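Local structure of glycosylation Associate Protein 3 (6OYC) at residues C[226-229]-C[233-236]; C[75-80]-C[197-202]; C[135-140]-C[174-179]. The protein probably acts with partner proteins Gap1 and Gap2 in the glycosylation and accessory Sec-dependent secretion of a streptococcal surface protein. All blocks are in the same frame, centred on the assembly; numbering follows the deposited sequence.

Contact 1. Residues C[226-229]-C[233-236]; sequences VIAY and GNFA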
ATOM      1  N   VAL C 226      -2.589 -15.227  14.534  1.00 44.12           N
ATOM      2  CA  VAL C 226      -2.603 -14.255  13.448  1.00 41.23           C
ATOM      3  C   VAL C 226      -1.160 -13.819  13.222  1.00 40.47           C
ATOM      4  O   VAL C 226      -0.541 -13.210  14.105  1.00 37.60           O
ATOM      5  CB  VAL C 226      -3.527 -13.073  13.763  1.00 41.74           C
ATOM      6  CG1 VAL C 226      -3.496 -12.066  12.636  1.00 40.06           C
ATOM      7  CG2 VAL C 226      -4.959 -13.577  13.982  1.00 41.40           C
ATOM      8  N   ILE C 227      -0.615 -14.190  12.055  1.00 41.07           N
ATOM      9  CA  ILE C 227       0.772 -13.943  11.667  1.00 38.46           C
ATOM     10  C   ILE C 227       0.821 -12.827  10.628  1.00 42.85           C
ATOM     11  O   ILE C 227       0.033 -12.819   9.671  1.00 41.48           O
ATOM     12  CB  ILE C 227       1.423 -15.214  11.091  1.00 44.48           C
ATOM     13  CG1 ILE C 227       1.323 -16.374  12.082  1.00 48.01           C
ATOM     14  CG2 ILE C 227       2.868 -14.952  10.678  1.00 41.15           C
ATOM     15  CD1 ILE C 227       0.738 -17.618  11.464  1.00 45.38           C
ATOM     16  N   ALA C 228       1.775 -11.908  10.794  1.00 44.67           N
ATOM     17  CA  ALA C 228       2.018 -10.861   9.809  1.00 40.87           C
ATOM     18  C   ALA C 228       3.516 -10.618   9.648  1.00 40.57           C
ATOM     19  O   ALA C 228       4.323 -10.995  10.498  1.00 40.17           O
ATOM     20  CB  ALA C 228       1.321  -9.564  10.199  1.00 41.18           C
ATOM     21  N   TYR C 229       3.870  -9.964   8.534  1.00 41.29           N
ATOM     22  CA  TYR C 229       5.257  -9.691   8.164  1.00 37.85           C
ATOM     23  C   TYR C 229       5.518  -8.269   7.663  1.00 40.68           C
ATOM     24  O   TYR C 229       6.687  -7.921   7.458  1.00 40.31           O
ATOM     25  CB  TYR C 229       5.709 -10.665   7.067  1.00 37.60           C
ATOM     26  CG  TYR C 229       4.892 -10.516   5.819  1.00 40.77           C
ATOM     27  CD1 TYR C 229       3.697 -11.220   5.661  1.00 40.51           C
ATOM     28  CD2 TYR C 229       5.289  -9.649   4.803  1.00 38.19           C
ATOM     29  CE1 TYR C 229       2.938 -11.078   4.524  1.00 39.88           C
ATOM     30  CE2 TYR C 229       4.528  -9.498   3.665  1.00 39.62           C
ATOM     31  CZ  TYR C 229       3.355 -10.216   3.528  1.00 42.14           C
ATOM     32  OH  TYR C 229       2.588 -10.064   2.392  1.00 42.25           O
ATOM     33  N   GLY C 233      -0.134  -5.425   8.129  1.00 39.15           N
ATOM     34  CA  GLY C 233      -0.480  -6.669   8.801  1.00 36.96           C
ATOM     35  C   GLY C 233      -0.055  -6.675  10.259  1.00 36.79           C
ATOM     36  O   GLY C 233      -0.812  -7.098  11.137  1.00 39.43           O
ATOM     37  N   ASN C 234       1.174  -6.228  10.535  1.00 37.42           N
ATOM     38  CA  ASN C 234       1.627  -6.147  11.921  1.00 37.97           C
ATOM     39  C   ASN C 234       0.705  -5.248  12.729  1.00 36.27           C
ATOM     40  O   ASN C 234       0.381  -5.549  13.879  1.00 37.95           O
ATOM     41  CB  ASN C 234       3.066  -5.622  11.996  1.00 34.72           C
ATOM     42  CG  ASN C 234       4.090  -6.577  11.408  1.00 36.43           C
ATOM     43  OD1 ASN C 234       3.941  -7.788  11.472  1.00 40.55           O
ATOM     44  ND2 ASN C 234       5.148  -6.021  10.841  1.00 37.62           N
ATOM     45  N   PHE C 235       0.272  -4.136  12.136  1.00 36.18           N
ATOM     46  CA  PHE C 235      -0.633  -3.226  12.828  1.00 37.66           C
ATOM     47  C   PHE C 235      -1.986  -3.883  13.067  1.00 39.82           C
ATOM     48  O   PHE C 235      -2.506  -3.866  14.187  1.00 40.18           O
ATOM     49  CB  PHE C 235      -0.787  -1.947  12.015  1.00 38.75           C
ATOM     50  CG  PHE C 235      -1.489  -0.840  12.737  1.00 39.30           C
ATOM     51  CD1 PHE C 235      -1.155  -0.522  14.043  1.00 42.16           C
ATOM     52  CD2 PHE C 235      -2.459  -0.087  12.094  1.00 38.11           C
ATOM     53  CE1 PHE C 235      -1.801   0.509  14.708  1.00 43.97           C
ATOM     54  CE2 PHE C 235      -3.099   0.955  12.745  1.00 44.86           C
ATOM     55  CZ  PHE C 235      -2.775   1.244  14.060  1.00 46.05           C
ATOM     56  N   ALA C 236      -2.572  -4.466  12.018  1.00 36.80           N
ATOM     57  CA  ALA C 236      -3.825  -5.193  12.174  1.00 38.92           C
ATOM     58  C   ALA C 236      -3.704  -6.312  13.206  1.00 41.55           C
ATOM     59  O   ALA C 236      -4.585  -6.471  14.061  1.00 41.41           O
ATOM     60  CB  ALA C 236      -4.276  -5.752  10.825  1.00 38.16           C
TER
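A228 meets G233 and N234 within the beta-alpha-beta unit of strand 223-227, helix 231-243 and strand 248-251, where the chain leaves the parallel sheet and turns sharply into the first turn of the helix. The two backbones come together here, with the CA atoms of A228 and G233 5.0 Å apart. The methyl of A228 points at the helix, and its CB lies 3.2 Å from G233 C and 3.4 Å from N234 N. Both residue types suit so close an approach: alanine offers only a methyl to the turn, and glycine puts no side-chain carbon in front of it.

N234 reaches back toward A228 and Y229 from the next helical position. Its CG stands opposite its own carbonyl carbon (chi1 -67°), which brings the amide beside these two residues. OD1 comes to 3.4 Å from A228 O, but both are acceptors and no bond joins them. The carbonyl of A228 is served instead by the hydroxyl of Y292. The ND2 end of N234 bonds to C254 O and N252 OD1, and N252 also donates to Y229 O, so the amide ties the helix start to the region just after strand 248-251. Y229 sets off away from the helix at its CB, and its hydroxyl bonds to D173 OD2 and to the backbone N of E170, whose side-chain OE1 accepts from G233 N.

No hydrogen bond crosses directly between 226-229 and 233-236. The direct contact is therefore van der Waals packing, while several polar groups of both segments are bonded to residues outside them.

Contact 2. Residues C[75-80]-C[197-202]; sequences NAELDL and SLNSDS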
ATOM      1  N   ASN C  75      -5.380   4.217 -10.520  1.00 38.64           N
ATOM      2  CA  ASN C  75      -6.406   3.883  -9.543  1.00 39.51           C
ATOM      3  C   ASN C  75      -6.983   5.199  -9.034  1.00 37.60           C
ATOM      4  O   ASN C  75      -6.347   5.883  -8.227  1.00 39.19           O
ATOM      5  CB  ASN C  75      -5.837   3.037  -8.406  1.00 42.16           C
ATOM      6  CG  ASN C  75      -6.918   2.339  -7.614  1.00 50.55           C
ATOM      7  OD1 ASN C  75      -7.973   2.924  -7.345  1.00 51.30           O
ATOM      8  ND2 ASN C  75      -6.678   1.077  -7.252  1.00 49.31           N
ATOM      9  N   ALA C  76      -8.184   5.539  -9.513  1.00 38.13           N
ATOM     10  CA  ALA C  76      -8.901   6.755  -9.152  1.00 39.52           C
ATOM     11  C   ALA C  76     -10.403   6.495  -9.247  1.00 43.48           C
ATOM     12  O   ALA C  76     -10.844   5.507  -9.836  1.00 42.26           O
ATOM     13  CB  ALA C  76      -8.510   7.937 -10.052  1.00 37.01           C
ATOM     14  N   GLU C  77     -11.195   7.399  -8.664  1.00 42.17           N
ATOM     15  CA  GLU C  77     -12.652   7.318  -8.683  1.00 43.24           C
ATOM     16  C   GLU C  77     -13.197   8.612  -9.254  1.00 41.81           C
ATOM     17  O   GLU C  77     -12.928   9.683  -8.700  1.00 42.58           O
ATOM     18  CB  GLU C  77     -13.218   7.099  -7.271  1.00 44.51           C
ATOM     19  CG  GLU C  77     -13.069   5.699  -6.715  1.00 46.70           C
ATOM     20  CD  GLU C  77     -13.229   5.645  -5.207  1.00 57.16           C
ATOM     21  OE1 GLU C  77     -12.321   5.116  -4.533  1.00 61.71           O
ATOM     22  OE2 GLU C  77     -14.259   6.122  -4.686  1.00 63.11           O
ATOM     23  N   LEU C  78     -13.998   8.524 -10.316  1.00 42.80           N
ATOM     24  CA  LEU C  78     -14.522   9.735 -10.947  1.00 51.23           C
ATOM     25  C   LEU C  78     -15.763   9.417 -11.775  1.00 59.84           C
ATOM     26  O   LEU C  78     -16.078   8.255 -12.041  1.00 57.22           O
ATOM     27  CB  LEU C  78     -13.466  10.408 -11.826  1.00 57.07           C
ATOM     28  CG  LEU C  78     -12.827   9.666 -13.006  1.00 57.79           C
ATOM     29  CD1 LEU C  78     -12.033  10.658 -13.842  1.00 62.45           C
ATOM     30  CD2 LEU C  78     -11.925   8.528 -12.562  1.00 50.40           C
ATOM     31  N   ASP C  79     -16.450  10.486 -12.207  1.00 63.89           N
ATOM     32  CA  ASP C  79     -17.625  10.359 -13.080  1.00 64.69           C
ATOM     33  C   ASP C  79     -17.237  10.182 -14.546  1.00 71.43           C
ATOM     34  O   ASP C  79     -17.364   9.093 -15.120  1.00 73.08           O
ATOM     35  CB  ASP C  79     -18.528  11.590 -12.922  1.00 69.53           C
ATOM     36  CG  ASP C  79     -19.546  11.435 -11.813  1.00 76.95           C
ATOM     37  OD1 ASP C  79     -19.530  10.378 -11.135  1.00 73.60           O
ATOM     38  OD2 ASP C  79     -20.367  12.362 -11.625  1.00 78.80           O
ATOM     39  N   LEU C  80     -16.789  11.260 -15.174  1.00 67.19           N
ATOM     40  CA  LEU C  80     -16.437  11.214 -16.589  1.00 73.46           C
ATOM     41  C   LEU C  80     -14.989  10.746 -16.686  1.00 74.78           C
ATOM     42  O   LEU C  80     -14.052  11.518 -16.449  1.00 71.81           O
ATOM     43  CB  LEU C  80     -16.673  12.576 -17.240  1.00 69.91           C
ATOM     44  CG  LEU C  80     -15.958  12.922 -18.550  1.00 74.78           C
ATOM     45  CD1 LEU C  80     -16.463  12.021 -19.681  1.00 70.62           C
ATOM     46  CD2 LEU C  80     -16.201  14.388 -18.889  1.00 70.34           C
ATOM     47  N   SER C 197     -10.627  -4.950  -1.342  1.00 52.51           N
ATOM     48  CA  SER C 197     -10.984  -3.743  -2.068  1.00 57.26           C
ATOM     49  C   SER C 197      -9.878  -3.347  -3.050  1.00 56.89           C
ATOM     50  O   SER C 197      -8.757  -3.871  -3.034  1.00 57.44           O
ATOM     51  CB  SER C 197     -11.282  -2.595  -1.099  1.00 56.30           C
ATOM     52  OG  SER C 197     -10.106  -1.991  -0.606  1.00 54.37           O
ATOM     53  N   LEU C 198     -10.216  -2.415  -3.934  1.00 56.50           N
ATOM     54  CA  LEU C 198      -9.253  -1.949  -4.922  1.00 65.81           C
ATOM     55  C   LEU C 198      -8.384  -0.812  -4.414  1.00 59.79           C
ATOM     56  O   LEU C 198      -7.242  -0.657  -4.864  1.00 61.02           O
ATOM     57  CB  LEU C 198      -9.985  -1.498  -6.181  1.00 68.47           C
ATOM     58  CG  LEU C 198     -11.152  -2.426  -6.503  1.00 71.52           C
ATOM     59  CD1 LEU C 198     -12.002  -1.844  -7.618  1.00 64.14           C
ATOM     60  CD2 LEU C 198     -10.625  -3.825  -6.864  1.00 71.96           C
ATOM     61  N   ASN C 199      -8.883  -0.031  -3.474  1.00 54.86           N
ATOM     62  CA  ASN C 199      -8.208   1.170  -3.008  1.00 57.49           C
ATOM     63  C   ASN C 199      -7.270   0.935  -1.826  1.00 59.29           C
ATOM     64  O   ASN C 199      -6.206   1.559  -1.760  1.00 57.64           O
ATOM     65  CB  ASN C 199      -9.258   2.195  -2.581  1.00 58.01           C
ATOM     66  CG  ASN C 199     -10.455   2.286  -3.551  1.00 66.03           C
ATOM     67  OD1 ASN C 199     -11.589   2.560  -3.129  1.00 70.61           O
ATOM     68  ND2 ASN C 199     -10.199   2.087  -4.851  1.00 63.39           N
ATOM     69  N   SER C 200      -7.655   0.054  -0.903  1.00 52.33           N
ATOM     70  CA  SER C 200      -7.208   0.115   0.485  1.00 54.46           C
ATOM     71  C   SER C 200      -6.106  -0.895   0.820  1.00 51.42           C
ATOM     72  O   SER C 200      -6.135  -2.045   0.370  1.00 50.29           O
ATOM     73  CB  SER C 200      -8.402  -0.099   1.423  1.00 52.36           C
ATOM     74  OG  SER C 200      -7.990  -0.106   2.783  1.00 47.83           O
ATOM     75  N   ASP C 201      -5.151  -0.456   1.644  1.00 49.24           N
ATOM     76  CA  ASP C 201      -4.086  -1.304   2.169  1.00 50.50           C
ATOM     77  C   ASP C 201      -4.357  -1.786   3.587  1.00 47.39           C
ATOM     78  O   ASP C 201      -3.517  -2.492   4.156  1.00 43.29           O
ATOM     79  CB  ASP C 201      -2.745  -0.557   2.161  1.00 47.85           C
ATOM     80  CG  ASP C 201      -2.243  -0.285   0.767  1.00 57.82           C
ATOM     81  OD1 ASP C 201      -1.965   0.906   0.470  1.00 59.02           O
ATOM     82  OD2 ASP C 201      -2.120  -1.255  -0.027  1.00 60.07           O
ATOM     83  N   SER C 202      -5.478  -1.394   4.187  1.00 45.15           N
ATOM     84  CA  SER C 202      -5.710  -1.723   5.584  1.00 46.98           C
ATOM     85  C   SER C 202      -6.051  -3.193   5.737  1.00 46.02           C
ATOM     86  O   SER C 202      -6.732  -3.784   4.891  1.00 44.74           O
ATOM     87  CB  SER C 202      -6.839  -0.881   6.168  1.00 49.08           C
ATOM     88  OG  SER C 202      -7.200  -1.372   7.449  1.00 48.59           O
TER
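N75 reaches from strand 69-78 of the antiparallel beta domain to L198, in the loop that leads into helix 206-218 of the domain built on the parallel sheet, so the contact is an interdomain one. Its close side centres on a carbonyl. N75 ND2 donates a weak bond to L198 O at 3.0 Å, bent to 132°. The same oxygen is also met by Y135 OH and K171 NZ, so three donors converge on one loop carbonyl. Asparagine fits because its short amide, directed away from the backbone N by a trans first torsion (chi1 -163°), spans the gap from the strand without a long flexible chain.

The looser side faces solvent. There the side chain of E77 crosses that of N199 at about a right angle, their carboxylate and amide planes about 20° apart. E77 OE1 has a bond to H134 NE2 on the adjoining strand, which steadies the carboxylate within its own sheet.

Two serines help shape the loop: S200 OG accepts from S202 N in an ST turn, and S197 OG accepts from S200 N at 3.2 Å in an ST motif.

Contact 3. Residues C[135-140]-C[174-179]; sequences YLKLEE and SVYINK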
ATOM      1  N   TYR C 135      -3.695   6.255  -6.500  1.00 33.87           N
ATOM      2  CA  TYR C 135      -2.299   5.984  -6.813  1.00 35.91           C
ATOM      3  C   TYR C 135      -2.165   5.614  -8.280  1.00 35.94           C
ATOM      4  O   TYR C 135      -3.148   5.354  -8.983  1.00 35.18           O
ATOM      5  CB  TYR C 135      -1.717   4.867  -5.935  1.00 35.63           C
ATOM      6  CG  TYR C 135      -2.435   3.539  -6.019  1.00 37.06           C
ATOM      7  CD1 TYR C 135      -2.274   2.699  -7.121  1.00 37.08           C
ATOM      8  CD2 TYR C 135      -3.255   3.103  -4.974  1.00 37.25           C
ATOM      9  CE1 TYR C 135      -2.920   1.463  -7.188  1.00 37.00           C
ATOM     10  CE2 TYR C 135      -3.904   1.868  -5.032  1.00 41.21           C
ATOM     11  CZ  TYR C 135      -3.738   1.054  -6.137  1.00 41.54           C
ATOM     12  OH  TYR C 135      -4.390  -0.165  -6.190  1.00 45.93           O
ATOM     13  N   LEU C 136      -0.922   5.588  -8.728  1.00 33.50           N
ATOM     14  CA  LEU C 136      -0.558   4.943  -9.970  1.00 34.29           C
ATOM     15  C   LEU C 136       0.283   3.724  -9.629  1.00 36.15           C
ATOM     16  O   LEU C 136       0.967   3.698  -8.598  1.00 35.53           O
ATOM     17  CB  LEU C 136       0.220   5.880 -10.889  1.00 34.05           C
ATOM     18  CG  LEU C 136      -0.398   7.227 -11.285  1.00 36.06           C
ATOM     19  CD1 LEU C 136       0.574   7.962 -12.167  1.00 35.53           C
ATOM     20  CD2 LEU C 136      -1.705   7.066 -12.028  1.00 37.17           C
ATOM     21  N   LYS C 137       0.218   2.709 -10.495  1.00 32.81           N
ATOM     22  CA  LYS C 137       1.041   1.511 -10.365  1.00 33.53           C
ATOM     23  C   LYS C 137       1.858   1.320 -11.635  1.00 35.61           C
ATOM     24  O   LYS C 137       1.302   1.228 -12.738  1.00 37.41           O
ATOM     25  CB  LYS C 137       0.188   0.273 -10.081  1.00 36.45           C
ATOM     26  CG  LYS C 137       0.981  -0.991  -9.766  1.00 37.39           C
ATOM     27  CD  LYS C 137       0.036  -2.109  -9.340  1.00 42.88           C
ATOM     28  CE  LYS C 137       0.737  -3.440  -9.259  1.00 50.49           C
ATOM     29  NZ  LYS C 137      -0.237  -4.563  -9.125  1.00 55.48           N
ATOM     30  N   LEU C 138       3.174   1.252 -11.469  1.00 30.28           N
ATOM     31  CA  LEU C 138       4.116   1.070 -12.559  1.00 35.42           C
ATOM     32  C   LEU C 138       4.892  -0.224 -12.319  1.00 35.51           C
ATOM     33  O   LEU C 138       5.553  -0.369 -11.282  1.00 35.30           O
ATOM     34  CB  LEU C 138       5.063   2.271 -12.637  1.00 34.36           C
ATOM     35  CG  LEU C 138       6.202   2.233 -13.645  1.00 34.71           C
ATOM     36  CD1 LEU C 138       5.623   2.252 -15.061  1.00 34.77           C
ATOM     37  CD2 LEU C 138       7.116   3.429 -13.413  1.00 32.60           C
ATOM     38  N   GLU C 139       4.816  -1.156 -13.270  1.00 32.68           N
ATOM     39  CA  GLU C 139       5.472  -2.446 -13.119  1.00 37.92           C
ATOM     40  C   GLU C 139       5.946  -2.948 -14.475  1.00 36.83           C
ATOM     41  O   GLU C 139       5.345  -2.653 -15.514  1.00 34.81           O
ATOM     42  CB  GLU C 139       4.529  -3.477 -12.497  1.00 40.54           C
ATOM     43  CG  GLU C 139       3.173  -3.470 -13.171  1.00 41.15           C
ATOM     44  CD  GLU C 139       2.195  -4.450 -12.549  1.00 50.80           C
ATOM     45  OE1 GLU C 139       2.644  -5.546 -12.136  1.00 50.01           O
ATOM     46  OE2 GLU C 139       0.985  -4.116 -12.477  1.00 55.64           O
ATOM     47  N   GLU C 140       7.008  -3.740 -14.457  1.00 38.15           N
ATOM     48  CA  GLU C 140       7.429  -4.369 -15.697  1.00 42.93           C
ATOM     49  C   GLU C 140       6.511  -5.536 -16.019  1.00 42.46           C
ATOM     50  O   GLU C 140       5.883  -6.127 -15.139  1.00 43.33           O
ATOM     51  CB  GLU C 140       8.889  -4.820 -15.642  1.00 39.04           C
ATOM     52  CG  GLU C 140       9.233  -5.776 -14.549  1.00 48.66           C
ATOM     53  CD  GLU C 140      10.724  -6.083 -14.518  1.00 53.70           C
ATOM     54  OE1 GLU C 140      11.340  -5.885 -13.449  1.00 52.00           O
ATOM     55  OE2 GLU C 140      11.276  -6.498 -15.568  1.00 55.94           O
ATOM     56  N   SER C 174      -0.960  -9.456  -2.169  1.00 57.37           N
ATOM     57  CA  SER C 174      -2.001 -10.447  -2.417  1.00 59.32           C
ATOM     58  C   SER C 174      -2.226 -10.630  -3.907  1.00 61.57           C
ATOM     59  O   SER C 174      -2.458 -11.744  -4.382  1.00 58.05           O
ATOM     60  CB  SER C 174      -3.300 -10.041  -1.717  1.00 59.37           C
ATOM     61  OG  SER C 174      -3.882  -8.885  -2.305  1.00 60.36           O
ATOM     62  N   VAL C 175      -2.101  -9.549  -4.661  1.00 65.16           N
ATOM     63  CA  VAL C 175      -2.246  -9.533  -6.109  1.00 65.96           C
ATOM     64  C   VAL C 175      -1.264 -10.506  -6.761  1.00 68.99           C
ATOM     65  O   VAL C 175      -1.401 -10.826  -7.945  1.00 66.96           O
ATOM     66  CB  VAL C 175      -2.063  -8.086  -6.599  1.00 71.46           C
ATOM     67  CG1 VAL C 175      -2.307  -7.939  -8.088  1.00 73.98           C
ATOM     68  CG2 VAL C 175      -2.992  -7.136  -5.806  1.00 73.89           C
ATOM     69  N   TYR C 176      -0.281 -10.996  -5.989  1.00 71.30           N
ATOM     70  CA  TYR C 176       0.816 -11.798  -6.526  1.00 72.04           C
ATOM     71  C   TYR C 176       0.890 -13.191  -5.908  1.00 79.17           C
ATOM     72  O   TYR C 176       0.381 -14.159  -6.485  1.00 88.95           O
ATOM     73  CB  TYR C 176       2.152 -11.051  -6.337  1.00 73.09           C
ATOM     74  CG  TYR C 176       2.203  -9.794  -7.177  1.00 66.52           C
ATOM     75  CD1 TYR C 176       1.601  -8.615  -6.741  1.00 65.92           C
ATOM     76  CD2 TYR C 176       2.785  -9.802  -8.434  1.00 64.94           C
ATOM     77  CE1 TYR C 176       1.606  -7.466  -7.531  1.00 64.23           C
ATOM     78  CE2 TYR C 176       2.795  -8.664  -9.228  1.00 64.11           C
ATOM     79  CZ  TYR C 176       2.204  -7.499  -8.771  1.00 61.51           C
ATOM     80  OH  TYR C 176       2.204  -6.369  -9.550  1.00 63.77           O
ATOM     81  N   ILE C 177       1.502 -13.294  -4.727  1.00 80.63           N
ATOM     82  CA  ILE C 177       1.790 -14.551  -4.033  1.00 86.64           C
ATOM     83  C   ILE C 177       2.819 -15.341  -4.836  1.00 96.07           C
ATOM     84  O   ILE C 177       2.598 -16.504  -5.195  1.00 98.61           O
ATOM     85  CB  ILE C 177       0.514 -15.375  -3.765  1.00 82.76           C
ATOM     86  CG1 ILE C 177      -0.533 -14.496  -3.098  1.00 76.82           C
ATOM     87  CG2 ILE C 177       0.808 -16.550  -2.832  1.00 87.64           C
ATOM     88  CD1 ILE C 177      -0.073 -13.955  -1.763  1.00 69.14           C
ATOM     89  N   ASN C 178       3.956 -14.704  -5.117  1.00100.15           N
ATOM     90  CA  ASN C 178       5.120 -15.330  -5.745  1.00105.00           C
ATOM     91  C   ASN C 178       6.388 -14.984  -4.969  1.00101.88           C
ATOM     92  O   ASN C 178       7.386 -14.540  -5.544  1.00101.59           O
ATOM     93  CB  ASN C 178       5.273 -14.893  -7.209  1.00109.11           C
ATOM     94  CG  ASN C 178       4.038 -15.177  -8.055  1.00123.79           C
ATOM     95  OD1 ASN C 178       3.284 -16.115  -7.789  1.00114.26           O
ATOM     96  ND2 ASN C 178       3.836 -14.366  -9.090  1.00117.75           N
ATOM     97  N   LYS C 179       6.370 -15.175  -3.630  1.00 97.83           N
ATOM     98  CA  LYS C 179       7.420 -14.597  -2.772  1.00 97.26           C
ATOM     99  C   LYS C 179       7.558 -15.399  -1.476  1.00 99.32           C
ATOM    100  O   LYS C 179       7.084 -14.957  -0.434  1.00103.28           O
ATOM    101  CB  LYS C 179       7.111 -13.135  -2.421  1.00 93.28           C
ATOM    102  CG  LYS C 179       6.936 -12.180  -3.600  1.00 97.84           C
ATOM    103  CD  LYS C 179       6.178 -10.885  -3.243  1.00 88.44           C
ATOM    104  CE  LYS C 179       4.901 -11.145  -2.441  1.00 76.32           C
ATOM    105  NZ  LYS C 179       3.990 -12.126  -3.108  1.00 80.05           N
TER
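Y176 presents its hydroxyl to K137 and E139, two residues that project from the same face of strand 130-140 because they are two positions apart. The hydroxyl plays both roles, which suits tyrosine to the place: a rigid ring carries to its end a group that can donate and accept. It donates to E139 OE1 at 2.7 Å and accepts from K137 NZ at 3.1 Å, so the phenol oxygen sits between an acidic and a basic group. E139 OE1 lies at the ring edge, in the plane of the tyrosine. Seen from the glutamate, however, the hydroxyl arrives from above the carboxylate, 44° out of its plane, and the two flat groups are inclined by 51°. K137 NZ approaches the ring obliquely, with CE also close to the oxygen.

The acid and the base steady each other. K137 NZ forms a salt bridge with E139 OE2 at 3.6 Å, leaving OE1 to the tyrosine; glutamate fits because its two oxygens serve the two partners separately. Lysine suits its place because its chain, extended throughout from a trans chi1 of -173°, carries the ammonium well clear of the strand. The positive charge would probably make the phenol a better donor to the carboxylate. A methyl of V175, CG1, comes no nearer than 4.1 Å to K137 NZ, a marginal contact.

Further out, Y6 OH has a weak hydrogen bond with K137 NZ, and I4 touches K137, E139 and Y176 alike, a hydrophobic neighbour on strand 4-7. Backbone bonds hold the strand on two sides: L136 and L138 pair with I7 and S5, while K137 and E139 pair with S73 and S71. This part of strand 130-140 thus runs between strands 4-7 and 69-78, and Y176, on the loop that follows helix 171-174, meets this sheet from the other domain.

From the N terminus, contact 2 begins first, on strand 69-78, and closes only at 197-202, after the chain has completed the antiparallel domain and entered the parallel-sheet domain. Contact 3 is nested inside that loop: it opens at 135-140 and closes at 174-179, a shorter span that crosses the same domain boundary. Contact 1 follows in series, closing a tight strand-to-helix turn within the second domain. Contacts 2 and 3 touch at Y135 and between their neighbouring strands, so together they join one sheet to two loops of the other domain. Contact 1 stays apart, its centre about 23 Å and 19 Å from those of contacts 2 and 3.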